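Local coordinates for D-isomer specific 2-hydroxyacid dehydrogenase family protein (PDB 5TX7), which catalyses NAD-dependent interconversion of D-2-hydroxyacids and 2-oxoacids, at the interface of chains A and B. Numbering follows the deposited sequence. Chains: chain A/B, D-isomer specific 2-hydroxyacid dehydrogenase family protein.

The interface of chains A and B. Residues chain A 145-147, 169-171; chain B 101, 105, 165-166.
B:Gln105, on helix 100-116 of one subunit, reaches between two loop segments of the other, A:Glu145 to A:Thr147 and A:Leu170 to A:Gly171, in a patch of the two-fold interface of the deposited dimer, which is probably the functional form, as is usual in this family. Its CG lies anti to the carbonyl carbon (chi1 -68°) and the chain runs extended beyond it, which carries the carboxamide tip-first to the A:Leu146 backbone. There the amide oxygen OE1 accepts a nearly straight hydrogen bond from A:Leu146 N at 3.0 Å, taken on a lone pair in the carbonyl plane, with a C=O...N angle of 127°. The amide nitrogen NE2 is 3.1 Å from A:Leu170 O, but its N-H is not directed at that oxygen, so the contact is polar proximity and not a hydrogen bond. The bond to OE1 should help fix the rotation of the amide.

Beside it, the hydroxyl OG1 of A:Thr147 donates to A:Glu145 OE1 over 2.8 Å, meeting the carboxylate on its anti side and somewhat out of its plane. This bond probably steadies the glutamate, which crosses B:Asp101 at about a right angle, with A:Glu145 CD packing 3.7 Å from B:Asp101 CB. A:Glu145 OE1 and B:Asp101 OD2 are 4.4 Å apart; if both groups are ionised they would repel, and the A:Thr147 hydroxyl may ease the charge on the glutamate.

On the other flank, A:Leu170 CD2 touches the aliphatic CG of B:Gln105 and, at 3.9 Å, B:Ile166 CD1, the isoleucine crossing the leucine at about a right angle. B:Arg165, poorly ordered, lies near A:Ala169 O without a reliable bond.

Strand 150-154 and helix 158-169 flank the Rossmann glycine loop; the end of that helix and the loop before that strand face helices 100-116 and 158-169 of chain B.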
loop_
_atom_site.group_PDB
_atom_site.type_symbol
_atom_site.label_atom_id
_atom_site.label_comp_id
_atom_site.label_asym_id
_atom_site.label_seq_id
_atom_site.Cartn_x
_atom_site.Cartn_y
_atom_site.Cartn_z
ATOM N N GLU A 145 -10.449 -1.731 -6.547
ATOM C CA GLU A 145 -9.567 -2.872 -6.688
ATOM C C GLU A 145 -8.695 -2.599 -7.899
ATOM O O GLU A 145 -9.183 -2.042 -8.888
ATOM C CB GLU A 145 -10.417 -4.107 -6.929
ATOM C CG GLU A 145 -9.933 -5.372 -6.267
ATOM C CD GLU A 145 -10.875 -6.542 -6.554
ATOM O OE1 GLU A 145 -10.616 -7.242 -7.555
ATOM O OE2 GLU A 145 -11.887 -6.744 -5.821
ATOM N N LEU A 146 -7.420 -2.980 -7.834
ATOM C CA LEU A 146 -6.540 -2.851 -9.007
ATOM C C LEU A 146 -6.719 -3.985 -10.017
ATOM O O LEU A 146 -6.315 -3.834 -11.168
ATOM C CB LEU A 146 -5.088 -2.737 -8.576
ATOM C CG LEU A 146 -4.785 -1.535 -7.666
ATOM C CD1 LEU A 146 -3.356 -1.573 -7.170
ATOM C CD2 LEU A 146 -5.037 -0.196 -8.349
ATOM N N THR A 147 -7.377 -5.074 -9.629
ATOM C CA THR A 147 -7.541 -6.241 -10.495
ATOM C C THR A 147 -8.176 -5.893 -11.812
ATOM O O THR A 147 -9.176 -5.198 -11.839
ATOM C CB THR A 147 -8.402 -7.329 -9.838
ATOM O OG1 THR A 147 -7.987 -7.480 -8.484
ATOM C CG2 THR A 147 -8.224 -8.672 -10.535
ATOM N N ALA A 169 1.400 -9.006 -9.911
ATOM C CA ALA A 169 0.968 -9.776 -8.751
ATOM C C ALA A 169 -0.350 -9.270 -8.160
ATOM O O ALA A 169 -1.109 -10.043 -7.607
ATOM C CB ALA A 169 2.047 -9.777 -7.700
ATOM N N LEU A 170 -0.633 -7.976 -8.293
ATOM C CA LEU A 170 -1.936 -7.433 -7.908
ATOM C C LEU A 170 -3.051 -7.678 -8.957
ATOM O O LEU A 170 -4.125 -7.087 -8.852
ATOM C CB LEU A 170 -1.815 -5.925 -7.647
ATOM C CG LEU A 170 -0.949 -5.517 -6.467
ATOM C CD1 LEU A 170 -0.469 -4.104 -6.691
ATOM C CD2 LEU A 170 -1.677 -5.630 -5.136
ATOM N N GLY A 171 -2.799 -8.496 -9.977
ATOM C CA GLY A 171 -3.787 -8.780 -11.028
ATOM C C GLY A 171 -3.958 -7.730 -12.118
ATOM O O GLY A 171 -4.965 -7.744 -12.807
ATOM N N ASP B 101 -9.386 -10.774 -3.771
ATOM C CA ASP B 101 -8.526 -9.666 -4.178
ATOM C C ASP B 101 -8.783 -8.381 -3.415
ATOM O O ASP B 101 -7.825 -7.665 -3.103
ATOM C CB ASP B 101 -8.667 -9.432 -5.672
ATOM C CG ASP B 101 -8.054 -10.573 -6.485
ATOM O OD1 ASP B 101 -6.822 -10.778 -6.336
ATOM O OD2 ASP B 101 -8.788 -11.271 -7.248
ATOM N N GLN B 105 -5.613 -7.040 -1.188
ATOM C CA GLN B 105 -5.151 -5.688 -1.468
ATOM C C GLN B 105 -5.344 -4.723 -0.308
ATOM O O GLN B 105 -4.546 -3.794 -0.161
ATOM C CB GLN B 105 -5.802 -5.147 -2.726
ATOM C CG GLN B 105 -5.320 -5.874 -3.945
ATOM C CD GLN B 105 -5.874 -5.357 -5.249
ATOM O OE1 GLN B 105 -6.392 -4.224 -5.361
ATOM N NE2 GLN B 105 -5.699 -6.168 -6.286
ATOM N N ARG B 165 1.153 -14.332 -2.452
ATOM C CA ARG B 165 1.647 -14.035 -3.800
ATOM C C ARG B 165 2.103 -12.565 -3.898
ATOM O O ARG B 165 3.174 -12.274 -4.453
ATOM C CB ARG B 165 0.617 -14.419 -4.883
ATOM C CG ARG B 165 0.846 -13.779 -6.250
ATOM C CD ARG B 165 0.040 -14.438 -7.367
ATOM N NE ARG B 165 -0.429 -13.439 -8.345
ATOM C CZ ARG B 165 -1.681 -12.981 -8.474
ATOM N NH1 ARG B 165 -1.955 -12.068 -9.409
ATOM N NH2 ARG B 165 -2.671 -13.416 -7.697
ATOM N N ILE B 166 1.332 -11.655 -3.313
ATOM C CA ILE B 166 1.683 -10.244 -3.352
ATOM C C ILE B 166 2.976 -10.011 -2.584
ATOM O O ILE B 166 3.912 -9.381 -3.100
ATOM C CB ILE B 166 0.534 -9.363 -2.828
ATOM C CG1 ILE B 166 -0.665 -9.445 -3.783
ATOM C CG2 ILE B 166 0.980 -7.915 -2.711
ATOM C CD1 ILE B 166 -1.988 -9.015 -3.178
#